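Local coordinates for CLIP-associating protein 2 (Mus musculus, PDB 3WOZ) that associates with CLIP proteins and, through TOG domains such as this one, contributes to the control of microtubule dynamics, at residues 24-29 / 60-65; 46-51 / 79-84. All coordinates share one frame; numbering follows the deposited sequence.

In the fold
Both interactions lie in the N-terminal part of the all-helical TOG domain, with centres about 17 Å apart, and both are buried. Interaction 1 pairs helix 19-34 with helix 60-77 and is apolar packing of leucine, valine and selenomethionine carbons, with one methyl against a backbone oxygen and Leu-27 at the exposed margin. Interaction 2, nearer the centre of the chain, sets helix 41-54 against the loop between helices 60-77 and 85-96, and its chemistry is aromatic and sulfur-based around an indole. Their segments alternate along the chain, and the two cores join directly: Leu-29 CD2 lies 3.4 Å from Phe-51 CZ, and Leu-26 also packs on the Phe-51 ring.

Interaction 1: residues 24-29 / 60-65; sequences EGLLGL and GKVFSM
Helices 24-29 and 60-65 run nearly parallel, their N-to-C directions 15° apart and their local axes 10.2 Å apart at closest approach, with Leu-26 CA 7.1 Å from Met-65 CA. This spacing leaves room for one layer of branched and flexible side chains; Leu-26 and Met-65 carry most of the contact, with Leu-27 and Val-62 at its margins. Met-65, a selenomethionine in this crystal, reaches across with its methyl end. Its chain is extended as far as SE, and the bend at chi3 (64°) turns CE toward the facing helix, into the notch where Leu-26 and Leu-27 meet. There CE lies 3.8 Å from Leu-26 CB and 3.7 Å from Leu-27 CG, so one methyl touches two successive residues. An unbranched, bendable side chain suits this place because it can follow the uneven surface that two neighbouring leucines present. Such packing of helix on helix is what builds a TOG domain, an array of HEAT repeats whose helices stack side by side; here helix 19-34 meets helix 60-77, while helix 41-54 lies against Leu-26 through Phe-51 and Met-54. Leu-26 points directly at the partner helix. Leu-26 CD1 is 3.5 Å from the backbone oxygen Val-62 O and also touches Met-65 CB, so this methyl rests between residues of successive turns. Val-62, short and beta-branched, meets Leu-26 CD1 with CG1 alone, at 4.0 Å, and also packs on Trp-19 and Arg-22. Leu-27, at the exposed margin, adds CD2 to its CG contact, 3.8 Å from Met-65 CE.

Interaction 2: residues 46-51 / 79-84; sequences RLCEIF and DDLQDW
The turn between helices 60-77 and 85-96 packs back against helix 41-54 through Trp-84, whose indole turns one face to Cys-48. The cysteine offers CB and SG to that face of the five-membered ring: CB stands 3.7 Å from the ring centroid, 12° off the normal, a CH-pi contact, and SG 3.9 Å from it in a sulfur-aromatic contact. With Trp-84 CG anti to the backbone N (chi1 -170°), the indole reaches out to the helix. A small, polarisable residue such as cysteine lets the broad ring come this close. SG also touches Leu-81 CD2 at 3.6 Å, so the sulfur is held by both hydrophobic residues of the turn. Farther along the indole, Trp-84 CZ2 meets Phe-51 CB at 3.7 Å, and CH2 comes to the edge of the Phe-51 ring, near its plane. The polar end is buried too, and NE1 hydrogen-bonds to Thr-52 OG1, which is also bonded to Cys-48 O. A leucine in place of Trp-84 would probably leave Thr-52 without its indole partner and open a gap beside Cys-48 and Phe-51. Hydrophobic residues of an interhelical turn packing on the flank of a preceding helix are consistent with the HEAT-repeat build of a TOG domain.

Interaction 1: residues 24-29 / 60-65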
loop_
_atom_site.group_PDB
_atom_site.type_symbol
_atom_site.label_atom_id
_atom_site.label_comp_id
_atom_site.label_asym_id
_atom_site.label_seq_id
_atom_site.Cartn_x
_atom_site.Cartn_y
_atom_site.Cartn_z
ATOM N N GLU A 24 22.195 8.045 -11.498
ATOM C CA GLU A 24 22.199 9.148 -12.457
ATOM C C GLU A 24 20.865 9.247 -13.198
ATOM O O GLU A 24 20.377 10.346 -13.446
ATOM C CB GLU A 24 23.362 9.006 -13.444
ATOM C CG GLU A 24 24.017 10.336 -13.830
ATOM C CD GLU A 24 24.624 11.083 -12.640
ATOM O OE1 GLU A 24 25.187 10.436 -11.725
ATOM O OE2 GLU A 24 24.542 12.333 -12.628
ATOM N N GLY A 25 20.281 8.095 -13.527
ATOM C CA GLY A 25 18.950 8.034 -14.132
ATOM C C GLY A 25 17.855 8.628 -13.258
ATOM O O GLY A 25 17.010 9.390 -13.742
ATOM N N LEU A 26 17.872 8.280 -11.969
ATOM C CA LEU A 26 16.904 8.807 -11.003
ATOM C C LEU A 26 17.023 10.319 -10.812
ATOM O O LEU A 26 16.018 11.004 -10.637
ATOM C CB LEU A 26 17.011 8.078 -9.656
ATOM C CG LEU A 26 16.473 6.644 -9.610
ATOM C CD1 LEU A 26 16.880 5.959 -8.316
ATOM C CD2 LEU A 26 14.954 6.606 -9.783
ATOM N N LEU A 27 18.254 10.827 -10.840
ATOM C CA LEU A 27 18.497 12.271 -10.828
ATOM C C LEU A 27 17.885 12.934 -12.066
ATOM O O LEU A 27 17.239 13.975 -11.958
ATOM C CB LEU A 27 19.995 12.578 -10.744
ATOM C CG LEU A 27 20.722 12.253 -9.433
ATOM C CD1 LEU A 27 22.230 12.358 -9.608
ATOM C CD2 LEU A 27 20.250 13.150 -8.294
ATOM N N GLY A 28 18.091 12.312 -13.228
ATOM C CA GLY A 28 17.496 12.769 -14.489
ATOM C C GLY A 28 15.979 12.710 -14.473
ATOM O O GLY A 28 15.315 13.639 -14.923
ATOM N N LEU A 29 15.436 11.620 -13.931
ATOM C CA LEU A 29 13.989 11.440 -13.819
ATOM C C LEU A 29 13.366 12.464 -12.879
ATOM O O LEU A 29 12.328 13.046 -13.197
ATOM C CB LEU A 29 13.651 10.012 -13.378
ATOM C CG LEU A 29 12.193 9.647 -13.076
ATOM C CD1 LEU A 29 11.254 9.982 -14.234
ATOM C CD2 LEU A 29 12.099 8.168 -12.712
ATOM N N GLY A 60 21.464 0.287 -1.546
ATOM C CA GLY A 60 20.796 1.145 -0.562
ATOM C C GLY A 60 20.563 2.591 -0.969
ATOM O O GLY A 60 19.504 3.152 -0.685
ATOM N N LYS A 61 21.548 3.198 -1.629
ATOM C CA LYS A 61 21.443 4.599 -2.047
ATOM C C LYS A 61 20.441 4.740 -3.186
ATOM O O LYS A 61 19.599 5.633 -3.169
ATOM C CB LYS A 61 22.820 5.158 -2.440
ATOM C CG LYS A 61 22.827 6.571 -3.035
ATOM C CD LYS A 61 22.366 7.627 -2.027
ATOM C CE LYS A 61 22.568 9.034 -2.573
ATOM N NZ LYS A 61 21.822 10.046 -1.775
ATOM N N VAL A 62 20.530 3.840 -4.160
ATOM C CA VAL A 62 19.607 3.823 -5.292
ATOM C C VAL A 62 18.166 3.658 -4.798
ATOM O O VAL A 62 17.272 4.389 -5.235
ATOM C CB VAL A 62 19.962 2.712 -6.311
ATOM C CG1 VAL A 62 18.965 2.694 -7.462
ATOM C CG2 VAL A 62 21.382 2.910 -6.851
ATOM N N PHE A 63 17.964 2.720 -3.870
ATOM C CA PHE A 63 16.632 2.402 -3.352
ATOM C C PHE A 63 16.004 3.575 -2.596
ATOM O O PHE A 63 14.833 3.881 -2.795
ATOM C CB PHE A 63 16.666 1.131 -2.485
ATOM C CG PHE A 63 15.325 0.738 -1.917
ATOM C CD1 PHE A 63 15.053 0.911 -0.563
ATOM C CD2 PHE A 63 14.331 0.204 -2.736
ATOM C CE1 PHE A 63 13.818 0.551 -0.025
ATOM C CE2 PHE A 63 13.091 -0.157 -2.212
ATOM C CZ PHE A 63 12.834 0.015 -0.850
ATOM N N SER A 64 16.786 4.225 -1.739
ATOM C CA SER A 64 16.332 5.415 -1.021
ATOM C C SER A 64 16.008 6.582 -1.950
ATOM O O SER A 64 15.032 7.297 -1.726
ATOM C CB SER A 64 17.347 5.839 0.036
ATOM O OG SER A 64 17.113 5.129 1.234
HETATM N N MSE A 65 16.827 6.765 -2.985
HETATM C CA MSE A 65 16.557 7.762 -4.025
HETATM C C MSE A 65 15.289 7.438 -4.823
HETATM O O MSE A 65 14.557 8.344 -5.234
HETATM C CB MSE A 65 17.730 7.856 -4.992
HETATM C CG MSE A 65 18.969 8.530 -4.443
HETATM SE SE MSE A 65 20.333 8.514 -5.835
HETATM C CE MSE A 65 19.404 9.633 -7.142
#

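Interaction 2: residues 46-51 / 79-84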
loop_
_atom_site.group_PDB
_atom_site.type_symbol
_atom_site.label_atom_id
_atom_site.label_comp_id
_atom_site.label_asym_id
_atom_site.label_seq_id
_atom_site.Cartn_x
_atom_site.Cartn_y
_atom_site.Cartn_z
ATOM N N ARG A 46 6.628 1.769 -19.382
ATOM C CA ARG A 46 8.005 1.312 -19.195
ATOM C C ARG A 46 8.576 1.749 -17.839
ATOM O O ARG A 46 9.263 0.971 -17.173
ATOM C CB ARG A 46 8.894 1.790 -20.349
ATOM C CG ARG A 46 10.389 1.535 -20.160
ATOM C CD ARG A 46 11.096 1.399 -21.499
ATOM N NE ARG A 46 12.514 1.768 -21.444
ATOM C CZ ARG A 46 13.493 0.974 -21.015
ATOM N NH1 ARG A 46 13.224 -0.250 -20.570
ATOM N NH2 ARG A 46 14.745 1.410 -21.020
ATOM N N LEU A 47 8.280 2.983 -17.434
ATOM C CA LEU A 47 8.739 3.494 -16.143
ATOM C C LEU A 47 8.119 2.722 -14.973
ATOM O O LEU A 47 8.803 2.427 -13.990
ATOM C CB LEU A 47 8.477 5.003 -16.016
ATOM C CG LEU A 47 8.813 5.717 -14.695
ATOM C CD1 LEU A 47 10.192 5.331 -14.158
ATOM C CD2 LEU A 47 8.717 7.215 -14.876
ATOM N N CYS A 48 6.832 2.395 -15.087
ATOM C CA CYS A 48 6.156 1.573 -14.090
ATOM C C CYS A 48 6.791 0.192 -13.966
ATOM O O CYS A 48 6.875 -0.356 -12.869
ATOM C CB CYS A 48 4.672 1.442 -14.408
ATOM S SG CYS A 48 3.766 2.947 -14.086
ATOM N N GLU A 49 7.239 -0.350 -15.095
ATOM C CA GLU A 49 7.906 -1.652 -15.127
ATOM C C GLU A 49 9.291 -1.587 -14.486
ATOM O O GLU A 49 9.695 -2.509 -13.771
ATOM C CB GLU A 49 7.976 -2.185 -16.561
ATOM C CG GLU A 49 6.606 -2.586 -17.114
ATOM C CD GLU A 49 6.593 -2.800 -18.621
ATOM O OE1 GLU A 49 7.649 -2.624 -19.274
ATOM O OE2 GLU A 49 5.517 -3.143 -19.153
ATOM N N ILE A 50 10.001 -0.489 -14.740
ATOM C CA ILE A 50 11.283 -0.204 -14.097
ATOM C C ILE A 50 11.126 -0.029 -12.581
ATOM O O ILE A 50 11.918 -0.563 -11.804
ATOM C CB ILE A 50 11.950 1.053 -14.708
ATOM C CG1 ILE A 50 12.443 0.752 -16.132
ATOM C CG2 ILE A 50 13.108 1.549 -13.829
ATOM C CD1 ILE A 50 12.777 1.994 -16.961
ATOM N N PHE A 51 10.095 0.709 -12.174
ATOM C CA PHE A 51 9.849 0.977 -10.761
ATOM C C PHE A 51 9.434 -0.275 -9.992
ATOM O O PHE A 51 9.807 -0.440 -8.831
ATOM C CB PHE A 51 8.809 2.092 -10.586
ATOM C CG PHE A 51 9.385 3.485 -10.603
ATOM C CD1 PHE A 51 10.759 3.699 -10.694
ATOM C CD2 PHE A 51 8.548 4.591 -10.481
ATOM C CE1 PHE A 51 11.284 4.989 -10.687
ATOM C CE2 PHE A 51 9.066 5.878 -10.470
ATOM C CZ PHE A 51 10.438 6.076 -10.572
ATOM N N ASP A 79 -3.368 10.411 -11.992
ATOM C CA ASP A 79 -4.537 10.213 -12.861
ATOM C C ASP A 79 -4.368 9.030 -13.808
ATOM O O ASP A 79 -5.348 8.389 -14.190
ATOM C CB ASP A 79 -4.832 11.473 -13.681
ATOM C CG ASP A 79 -5.265 12.656 -12.824
ATOM O OD1 ASP A 79 -5.741 12.456 -11.684
ATOM O OD2 ASP A 79 -5.136 13.800 -13.307
ATOM N N ASP A 80 -3.120 8.745 -14.170
ATOM C CA ASP A 80 -2.803 7.724 -15.163
ATOM C C ASP A 80 -2.174 6.460 -14.564
ATOM O O ASP A 80 -1.635 5.630 -15.294
ATOM C CB ASP A 80 -1.884 8.322 -16.232
ATOM C CG ASP A 80 -2.535 9.471 -16.984
ATOM O OD1 ASP A 80 -3.483 9.223 -17.768
ATOM O OD2 ASP A 80 -2.095 10.627 -16.795
ATOM N N LEU A 81 -2.271 6.307 -13.243
ATOM C CA LEU A 81 -1.576 5.230 -12.527
ATOM C C LEU A 81 -2.492 4.210 -11.848
ATOM O O LEU A 81 -2.029 3.395 -11.044
ATOM C CB LEU A 81 -0.607 5.821 -11.490
ATOM C CG LEU A 81 0.692 6.449 -11.999
ATOM C CD1 LEU A 81 1.386 7.220 -10.885
ATOM C CD2 LEU A 81 1.625 5.395 -12.588
ATOM N N GLN A 82 -3.781 4.240 -12.173
ATOM C CA GLN A 82 -4.750 3.364 -11.509
ATOM C C GLN A 82 -4.504 1.869 -11.741
ATOM O O GLN A 82 -4.748 1.049 -10.848
ATOM C CB GLN A 82 -6.186 3.761 -11.867
ATOM C CG GLN A 82 -6.663 4.981 -11.078
ATOM C CD GLN A 82 -8.052 5.464 -11.467
ATOM O OE1 GLN A 82 -8.882 4.701 -11.965
ATOM N NE2 GLN A 82 -8.312 6.743 -11.228
ATOM N N ASP A 83 -4.006 1.527 -12.926
ATOM C CA ASP A 83 -3.704 0.138 -13.267
ATOM C C ASP A 83 -2.405 -0.349 -12.626
ATOM O O ASP A 83 -2.167 -1.555 -12.544
ATOM C CB ASP A 83 -3.644 -0.049 -14.787
ATOM C CG ASP A 83 -4.988 0.172 -15.458
ATOM O OD1 ASP A 83 -5.013 0.803 -16.532
ATOM O OD2 ASP A 83 -6.022 -0.281 -14.920
ATOM N N TRP A 84 -1.574 0.589 -12.173
ATOM C CA TRP A 84 -0.318 0.264 -11.502
ATOM C C TRP A 84 -0.469 0.305 -9.982
ATOM O O TRP A 84 0.450 -0.076 -9.245
ATOM C CB TRP A 84 0.799 1.214 -11.962
ATOM C CG TRP A 84 2.178 0.804 -11.498
ATOM C CD1 TRP A 84 2.834 -0.354 -11.805
ATOM C CD2 TRP A 84 3.058 1.548 -10.642
ATOM N NE1 TRP A 84 4.067 -0.377 -11.195
ATOM C CE2 TRP A 84 4.229 0.777 -10.475
ATOM C CE3 TRP A 84 2.970 2.794 -10.001
ATOM C CZ2 TRP A 84 5.308 1.210 -9.694
ATOM C CZ3 TRP A 84 4.038 3.222 -9.226
ATOM C CH2 TRP A 84 5.195 2.431 -9.082
#